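Local atomic coordinates of putative surface-anchored fimbrial subunit (Corynebacterium diphtheriae, PDB entry 3HR6), a protein that forms the shaft of the pilus as its major pilin, built of tandem Ig-like modules with stabilising isopeptide and disulfide bonds, and binds a calcium ion. Residues Pro159-Gly164 / Val302-Gly307. Residues are numbered along the deposited sequence; the frame is centred on the assembly and turned at random.
Sequences PGFSVG and VSSKFG. With CA (calcium ion), chain B.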
loop_
_atom_site.group_PDB
_atom_site.type_symbol
_atom_site.label_atom_id
_atom_site.label_comp_id
_atom_site.label_asym_id
_atom_site.label_seq_id
_atom_site.Cartn_x
_atom_site.Cartn_y
_atom_site.Cartn_z
ATOM N N PRO A 159 -4.826 16.743 -18.757
ATOM C CA PRO A 159 -3.753 16.385 -17.825
ATOM C C PRO A 159 -4.256 15.918 -16.475
ATOM O O PRO A 159 -5.193 16.473 -15.920
ATOM C CB PRO A 159 -2.999 17.700 -17.664
ATOM C CG PRO A 159 -3.229 18.365 -18.966
ATOM C CD PRO A 159 -4.588 18.024 -19.423
ATOM N N GLY A 160 -3.559 14.934 -15.912
ATOM C CA GLY A 160 -3.884 14.470 -14.595
ATOM C C GLY A 160 -5.117 13.634 -14.513
ATOM O O GLY A 160 -5.686 13.171 -15.560
ATOM N N PHE A 161 -5.594 13.485 -13.269
ATOM C CA PHE A 161 -6.795 12.706 -12.982
ATOM C C PHE A 161 -7.636 13.475 -11.990
ATOM O O PHE A 161 -7.890 13.067 -10.862
ATOM C CB PHE A 161 -6.501 11.268 -12.511
ATOM C CG PHE A 161 -5.214 11.101 -11.744
ATOM C CD1 PHE A 161 -5.173 11.258 -10.361
ATOM C CD2 PHE A 161 -4.045 10.735 -12.404
ATOM C CE1 PHE A 161 -3.995 11.083 -9.674
ATOM C CE2 PHE A 161 -2.886 10.549 -11.692
ATOM C CZ PHE A 161 -2.858 10.770 -10.334
ATOM N N SER A 162 -8.115 14.625 -12.459
ATOM C CA SER A 162 -9.070 15.402 -11.687
ATOM C C SER A 162 -10.368 14.570 -11.497
ATOM O O SER A 162 -10.634 13.568 -12.216
ATOM C CB SER A 162 -9.378 16.682 -12.447
ATOM O OG SER A 162 -8.345 17.636 -12.361
ATOM N N VAL A 163 -11.177 14.954 -10.544
ATOM C CA VAL A 163 -12.451 14.301 -10.309
ATOM C C VAL A 163 -13.203 14.207 -11.641
ATOM O O VAL A 163 -13.325 15.180 -12.380
ATOM C CB VAL A 163 -13.304 15.095 -9.235
ATOM C CG1 VAL A 163 -14.745 14.542 -9.161
ATOM C CG2 VAL A 163 -12.580 15.016 -7.879
ATOM N N GLY A 164 -13.638 13.013 -11.973
ATOM C CA GLY A 164 -14.391 12.771 -13.174
ATOM C C GLY A 164 -13.588 11.994 -14.198
ATOM O O GLY A 164 -14.140 11.538 -15.203
ATOM N N VAL A 302 2.007 6.966 -2.399
ATOM C CA VAL A 302 1.665 7.858 -3.487
ATOM C C VAL A 302 0.677 8.847 -2.919
ATOM O O VAL A 302 -0.278 8.470 -2.227
ATOM C CB VAL A 302 1.097 7.141 -4.720
ATOM C CG1 VAL A 302 0.659 8.218 -5.788
ATOM C CG2 VAL A 302 2.138 6.299 -5.329
ATOM N N SER A 303 0.957 10.147 -3.141
ATOM C CA SER A 303 0.019 11.177 -2.699
ATOM C C SER A 303 -0.226 12.192 -3.807
ATOM O O SER A 303 0.668 12.916 -4.223
ATOM C CB SER A 303 0.511 11.881 -1.448
ATOM O OG SER A 303 -0.388 12.925 -0.980
ATOM N N SER A 304 -1.444 12.199 -4.323
ATOM C CA SER A 304 -1.827 13.129 -5.375
ATOM C C SER A 304 -2.537 14.305 -4.754
ATOM O O SER A 304 -3.388 14.131 -3.898
ATOM C CB SER A 304 -2.719 12.420 -6.386
ATOM O OG SER A 304 -1.968 11.381 -7.012
ATOM N N LYS A 305 -2.157 15.513 -5.161
ATOM C CA LYS A 305 -2.573 16.724 -4.484
ATOM C C LYS A 305 -3.677 17.413 -5.276
ATOM O O LYS A 305 -3.558 17.560 -6.477
ATOM C CB LYS A 305 -1.368 17.646 -4.383
ATOM C CG LYS A 305 -0.094 16.975 -3.868
ATOM C CD LYS A 305 -0.270 16.424 -2.459
ATOM C CE LYS A 305 1.052 15.876 -1.949
ATOM N NZ LYS A 305 0.962 15.367 -0.560
ATOM N N PHE A 306 -4.704 17.857 -4.562
ATOM C CA PHE A 306 -5.881 18.434 -5.195
ATOM C C PHE A 306 -6.070 19.846 -4.738
ATOM O O PHE A 306 -5.611 20.263 -3.681
ATOM C CB PHE A 306 -7.136 17.603 -4.916
ATOM C CG PHE A 306 -7.234 16.377 -5.785
ATOM C CD1 PHE A 306 -6.367 15.300 -5.603
ATOM C CD2 PHE A 306 -8.138 16.327 -6.823
ATOM C CE1 PHE A 306 -6.447 14.183 -6.440
ATOM C CE2 PHE A 306 -8.225 15.208 -7.638
ATOM C CZ PHE A 306 -7.371 14.150 -7.467
ATOM N N GLY A 307 -6.772 20.597 -5.591
ATOM C CA GLY A 307 -7.078 21.993 -5.276
ATOM C C GLY A 307 -8.468 22.377 -5.721
ATOM O O GLY A 307 -9.165 21.640 -6.401
HETATM CA CA CA B . -6.099 12.476 -17.729
HETATM O O HOH W 1 -7.471 10.355 -16.982
HETATM O O HOH W 2 -7.844 12.727 -19.655
#
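The first torsion of Phe161 lies off the usual staggered values (chi1 31°) and sets CG; chi2 then turns the ring, whose CE1 and CZ meet Ser304. Ser304 OG stands beside its own backbone N and anti to the carbonyl carbon (chi1 -64°), at the edge of that ring and near its plane, 3.4 Å from Phe161 CE1 and 3.5 Å from Phe161 CZ. The hydroxyl has its hydrogen-bond partner in Thr371 OG1; the ring edge makes van der Waals contact with it, perhaps with a weak C-H to oxygen attraction. Phe306, two residues on, has its first side-chain bond directed toward the loop, and its ring edge meets the loop backbone: Phe306 CZ lies 3.6 Å from Phe161 O, a buried carbonyl oxygen with no hydrogen-bond partner in the model. Beside it, Phe306 CE2 is 4.1 Å from Ser162 CA and 4.4 Å from Val163 CG2. The contact probably lies at the junction of two of the tandem Ig-like modules, setting the loop between strands 148-152 and 166-174 against the start of strand 302-315. His368 of strand 361-375 knits the sides together, stacking on Phe161, meeting the Phe306 ring with planes at about 35°, and hydrogen-bonding through ND1 to Phe161 N and through its backbone N to Ser162 OG. Gly160 O binds the calcium ion at 2.3 Å, in a site completed by Asp153, Asp155, Gln158, Glu165 and two waters.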